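Local structure of NADH:ubiquinone oxidoreductase, Na translocating, C subunit (Parabacteroides distasonis, 3LWX) at residues A[105-108]-A[109-112]; A[132-135]-A[136-140]. The protein is the C subunit of a sodium-translocating, membrane-associated respiratory complex and carries a domain of the FMN-binding family. All coordinates share one frame; numbering follows the deposited sequence.

Contact 1. Residues A[105-108]-A[109-112]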
loop_
_atom_site.group_PDB
_atom_site.type_symbol
_atom_site.label_atom_id
_atom_site.label_comp_id
_atom_site.label_asym_id
_atom_site.label_seq_id
_atom_site.Cartn_x
_atom_site.Cartn_y
_atom_site.Cartn_z
ATOM N N ASP A 105 8.569 8.247 2.069
ATOM C CA ASP A 105 9.762 8.720 2.733
ATOM C C ASP A 105 9.407 9.512 3.994
ATOM O O ASP A 105 8.241 9.750 4.310
ATOM C CB ASP A 105 10.551 9.607 1.781
ATOM C CG ASP A 105 11.176 8.850 0.616
ATOM O OD1 ASP A 105 11.412 7.627 0.719
ATOM O OD2 ASP A 105 11.462 9.507 -0.406
ATOM N N SER A 106 10.434 9.957 4.708
ATOM C CA SER A 106 10.221 10.657 5.973
ATOM C C SER A 106 9.480 11.981 5.814
ATOM O O SER A 106 8.917 12.487 6.784
ATOM C CB SER A 106 11.550 10.869 6.690
ATOM O OG SER A 106 12.372 11.760 5.962
ATOM N N ASP A 107 9.457 12.529 4.597
ATOM C CA ASP A 107 8.673 13.740 4.307
ATOM C C ASP A 107 7.154 13.490 4.262
ATOM O O ASP A 107 6.385 14.425 4.080
ATOM C CB ASP A 107 9.127 14.425 3.006
ATOM C CG ASP A 107 8.810 13.647 1.725
ATOM O OD1 ASP A 107 8.309 12.503 1.778
ATOM O OD2 ASP A 107 9.057 14.232 0.638
ATOM N N LYS A 108 6.726 12.235 4.405
ATOM C CA LYS A 108 5.301 11.896 4.416
ATOM C C LYS A 108 4.620 12.369 3.123
ATOM O O LYS A 108 3.457 12.765 3.130
ATOM C CB LYS A 108 4.601 12.384 5.697
ATOM C CG LYS A 108 5.139 11.650 6.924
ATOM C CD LYS A 108 4.304 11.850 8.175
ATOM C CE LYS A 108 4.273 13.269 8.678
ATOM N NZ LYS A 108 3.420 13.377 9.895
ATOM N N ASN A 109 5.333 12.224 2.006
ATOM C CA ASN A 109 4.841 12.716 0.723
ATOM C C ASN A 109 5.379 11.932 -0.474
ATOM O O ASN A 109 4.609 11.498 -1.337
ATOM C CB ASN A 109 5.186 14.212 0.566
ATOM C CG ASN A 109 4.464 14.861 -0.610
ATOM O OD1 ASN A 109 3.477 14.332 -1.103
ATOM N ND2 ASN A 109 4.956 16.012 -1.063
ATOM N N THR A 110 6.699 11.768 -0.521
ATOM C CA THR A 110 7.357 11.129 -1.638
ATOM C C THR A 110 7.277 9.619 -1.499
ATOM O O THR A 110 7.692 9.052 -0.498
ATOM C CB THR A 110 8.822 11.553 -1.732
ATOM O OG1 THR A 110 8.913 12.977 -1.768
ATOM C CG2 THR A 110 9.470 10.971 -2.971
ATOM N N ILE A 111 6.766 8.948 -2.520
ATOM C CA ILE A 111 6.610 7.508 -2.489
ATOM C C ILE A 111 7.956 6.810 -2.610
ATOM O O ILE A 111 8.775 7.118 -3.480
ATOM C CB ILE A 111 5.620 7.044 -3.581
ATOM C CG1 ILE A 111 4.218 7.574 -3.245
ATOM C CG2 ILE A 111 5.587 5.511 -3.718
ATOM C CD1 ILE A 111 3.264 7.692 -4.445
ATOM N N TYR A 112 8.172 5.836 -1.728
ATOM C CA TYR A 112 9.389 5.032 -1.668
ATOM C C TYR A 112 9.207 3.678 -2.396
ATOM O O TYR A 112 10.143 3.174 -3.044
ATOM C CB TYR A 112 9.787 4.832 -0.200
ATOM C CG TYR A 112 11.032 4.025 0.024
ATOM C CD1 TYR A 112 12.263 4.449 -0.439
ATOM C CD2 TYR A 112 10.974 2.836 0.723
ATOM C CE1 TYR A 112 13.420 3.688 -0.215
ATOM C CE2 TYR A 112 12.121 2.074 0.978
ATOM C CZ TYR A 112 13.348 2.499 0.500
ATOM O OH TYR A 112 14.492 1.761 0.733
HETATM O O HOH W 1 11.421 7.999 -2.755
HETATM O O HOH W 2 7.682 16.667 0.166
#
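D105 and T110 meet through their backbones, D105 N donating to T110 O over 2.8 Å with an N-H...O angle of 168°. This bond closes a loop whose first four residues, D105 to K108, form a type I beta turn, with K108 N bonded to D105 O. K108 and N109 then bring the chain back to the start of strand 111-118. The side chain of D107 spans the loop. Its CG sits between the backbone N and the carbonyl carbon (chi1 69°), which turns the carboxylate toward the returning chain. D107 OD1 takes two backbone donors from the same face of its plane: T110 N on the syn side at 2.9 Å, 24° out of plane, and N109 N at 3.0 Å, from well above it and with a more bent N-H...O angle. The bond from N109 N defines an Asx turn. D107 OD2 accepts from T110 OG1 on its syn lone pair at 2.7 Å. Three bonds from two residues thus fix the carboxylate's rotation. Consecutive antiparallel strands 97-104 and 111-118, the latter an outermost strand of the main sheet, form a beta hairpin with 105-110 as its surface loop. A water joins D107 OD2 to N109 ND2, while N109 OD1 accepts from F144 N. The D105 carboxylate crosses T110 obliquely, D105 OD2 lying 3.6 Å from T110 CG2, and a second water links D105 OD2 to I111 O. D105 OD1 comes obliquely to the Y112 ring, 3.5 Å from Y112 CD1, and forms a salt bridge with K84, which also makes a cation-pi contact with Y112.

Contact 2. Residues A[132-135]-A[136-140]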
loop_
_atom_site.group_PDB
_atom_site.type_symbol
_atom_site.label_atom_id
_atom_site.label_comp_id
_atom_site.label_asym_id
_atom_site.label_seq_id
_atom_site.Cartn_x
_atom_site.Cartn_y
_atom_site.Cartn_z
ATOM N N PRO A 132 6.317 -5.586 -11.042
ATOM C CA PRO A 132 7.160 -4.403 -10.827
ATOM C C PRO A 132 7.110 -3.382 -11.955
ATOM O O PRO A 132 7.280 -2.186 -11.694
ATOM C CB PRO A 132 8.569 -4.988 -10.677
ATOM C CG PRO A 132 8.378 -6.372 -10.261
ATOM C CD PRO A 132 7.055 -6.842 -10.793
ATOM N N VAL A 133 6.906 -3.798 -13.200
ATOM C CA VAL A 133 6.854 -2.811 -14.281
ATOM C C VAL A 133 5.764 -1.771 -13.986
ATOM O O VAL A 133 5.913 -0.598 -14.342
ATOM C CB VAL A 133 6.683 -3.477 -15.672
ATOM C CG1 VAL A 133 5.349 -4.181 -15.783
ATOM C CG2 VAL A 133 6.848 -2.443 -16.779
ATOM N N PHE A 134 4.685 -2.179 -13.320
ATOM C CA PHE A 134 3.649 -1.242 -12.937
ATOM C C PHE A 134 3.984 -0.484 -11.646
ATOM O O PHE A 134 3.966 0.742 -11.607
ATOM C CB PHE A 134 2.318 -1.962 -12.770
ATOM C CG PHE A 134 1.178 -1.039 -12.357
ATOM C CD1 PHE A 134 0.667 -0.108 -13.245
ATOM C CD2 PHE A 134 0.633 -1.092 -11.082
ATOM C CE1 PHE A 134 -0.367 0.749 -12.854
ATOM C CE2 PHE A 134 -0.397 -0.252 -10.703
ATOM C CZ PHE A 134 -0.886 0.673 -11.592
ATOM N N SER A 135 4.322 -1.220 -10.597
ATOM C CA SER A 135 4.488 -0.582 -9.288
ATOM C C SER A 135 5.729 0.302 -9.183
ATOM O O SER A 135 5.722 1.286 -8.449
ATOM C CB SER A 135 4.483 -1.635 -8.184
ATOM O OG SER A 135 5.510 -2.593 -8.362
ATOM N N ASN A 136 6.784 -0.026 -9.929
ATOM C CA ASN A 136 8.013 0.760 -9.841
ATOM C C ASN A 136 7.821 2.201 -10.270
ATOM O O ASN A 136 8.564 3.075 -9.823
ATOM C CB ASN A 136 9.136 0.172 -10.699
ATOM C CG ASN A 136 9.746 -1.079 -10.123
ATOM O OD1 ASN A 136 9.646 -1.365 -8.924
ATOM N ND2 ASN A 136 10.463 -1.810 -10.981
ATOM N N GLU A 137 6.828 2.474 -11.113
ATOM C CA GLU A 137 6.578 3.818 -11.606
ATOM C C GLU A 137 6.152 4.788 -10.511
ATOM O O GLU A 137 6.271 6.010 -10.677
ATOM C CB GLU A 137 5.512 3.763 -12.703
ATOM C CG GLU A 137 6.012 3.077 -13.947
ATOM C CD GLU A 137 7.202 3.796 -14.531
ATOM O OE1 GLU A 137 7.045 4.965 -14.949
ATOM O OE2 GLU A 137 8.295 3.183 -14.567
ATOM N N PHE A 138 5.625 4.262 -9.400
ATOM C CA PHE A 138 5.193 5.129 -8.310
ATOM C C PHE A 138 6.351 5.731 -7.523
ATOM O O PHE A 138 6.195 6.755 -6.872
ATOM C CB PHE A 138 4.238 4.372 -7.375
ATOM C CG PHE A 138 2.887 4.100 -7.991
ATOM C CD1 PHE A 138 1.867 5.014 -7.879
ATOM C CD2 PHE A 138 2.659 2.948 -8.709
ATOM C CE1 PHE A 138 0.643 4.794 -8.448
ATOM C CE2 PHE A 138 1.441 2.721 -9.279
ATOM C CZ PHE A 138 0.414 3.633 -9.135
ATOM N N LYS A 139 7.517 5.104 -7.575
ATOM C CA LYS A 139 8.660 5.581 -6.814
ATOM C C LYS A 139 9.009 7.005 -7.208
ATOM O O LYS A 139 9.155 7.304 -8.387
ATOM C CB LYS A 139 9.858 4.659 -7.051
ATOM C CG LYS A 139 9.630 3.227 -6.574
ATOM C CD LYS A 139 10.781 2.313 -6.943
ATOM C CE LYS A 139 10.580 0.927 -6.388
ATOM N NZ LYS A 139 11.810 0.072 -6.596
ATOM N N GLY A 140 9.136 7.875 -6.216
ATOM C CA GLY A 140 9.496 9.261 -6.458
ATOM C C GLY A 140 8.326 10.188 -6.714
ATOM O O GLY A 140 8.497 11.395 -6.734
HETATM O O HOH W 3 8.400 0.404 -14.896
HETATM O O HOH W 4 7.666 -1.771 -7.091
#
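P132 opens the helical turn by giving its carbonyl to the residue four places on: N136 N reaches P132 O at 2.8 Å, with an N-H...O angle of 160°. The N136 amide folds back beside the same residue, its ND2 lying 3.7 Å from P132 CB. V133 meets E137 through its carbonyl: in the E137 conformer described, E137 CG lies 3.7 Å from V133 O, and a water donates both to that carbonyl and to E137 OE2. F134 carries the apolar part of the contact. With CG anti to the backbone N, its ring is carried to where the edge of F138 meets one of its faces, F138 CE2 lying 3.8 Å from F134 CE2. The planes stand at 76° and the centroids are 5.5 Å apart, an offset edge-to-face pair. F134 O also accepts a weak bond from E137 N. At S135 the carbonyl receives F138 N at 3.1 Å from above its plane, and the same S135 O lies at the edge of the F138 ring, 3.5 Å from F138 CD2. The change of partner from four residues on (P132 to N136) to three (F134 to E137, S135 to F138) records the tightening from helix 132-135 into the 3-10 segment 136-138. A further water bridges S135 OG and N136 OD1. The two phenylalanines are buried and both meet F116 of strand 111-118; F134 also packs on V180 and F138 on L184, so the turn is wedged between that outermost strand and helix 174-196, with V167 of strand 166-168 against F138.

Contact 1 precedes contact 2 along the chain. Strand 111-118 begins in contact 1, its remainder leads on toward contact 2, and helix 132-135 is the next regular element after it. Their centres lie about 14 Å apart, yet the two meet directly. I111 O is 2.9 Å from G140 N, a probable hydrogen bond, and I111 CB packs 3.4 Å from F138 O. The end of contact 2 therefore returns to the beginning of strand 111-118, itself an outermost strand of the main antiparallel sheet. Through these I111 contacts with G140 and F138, the hairpin end of that strand is joined to the turn made by helix 132-135 and the 3-10 segment 136-138, all within the FMN-binding domain.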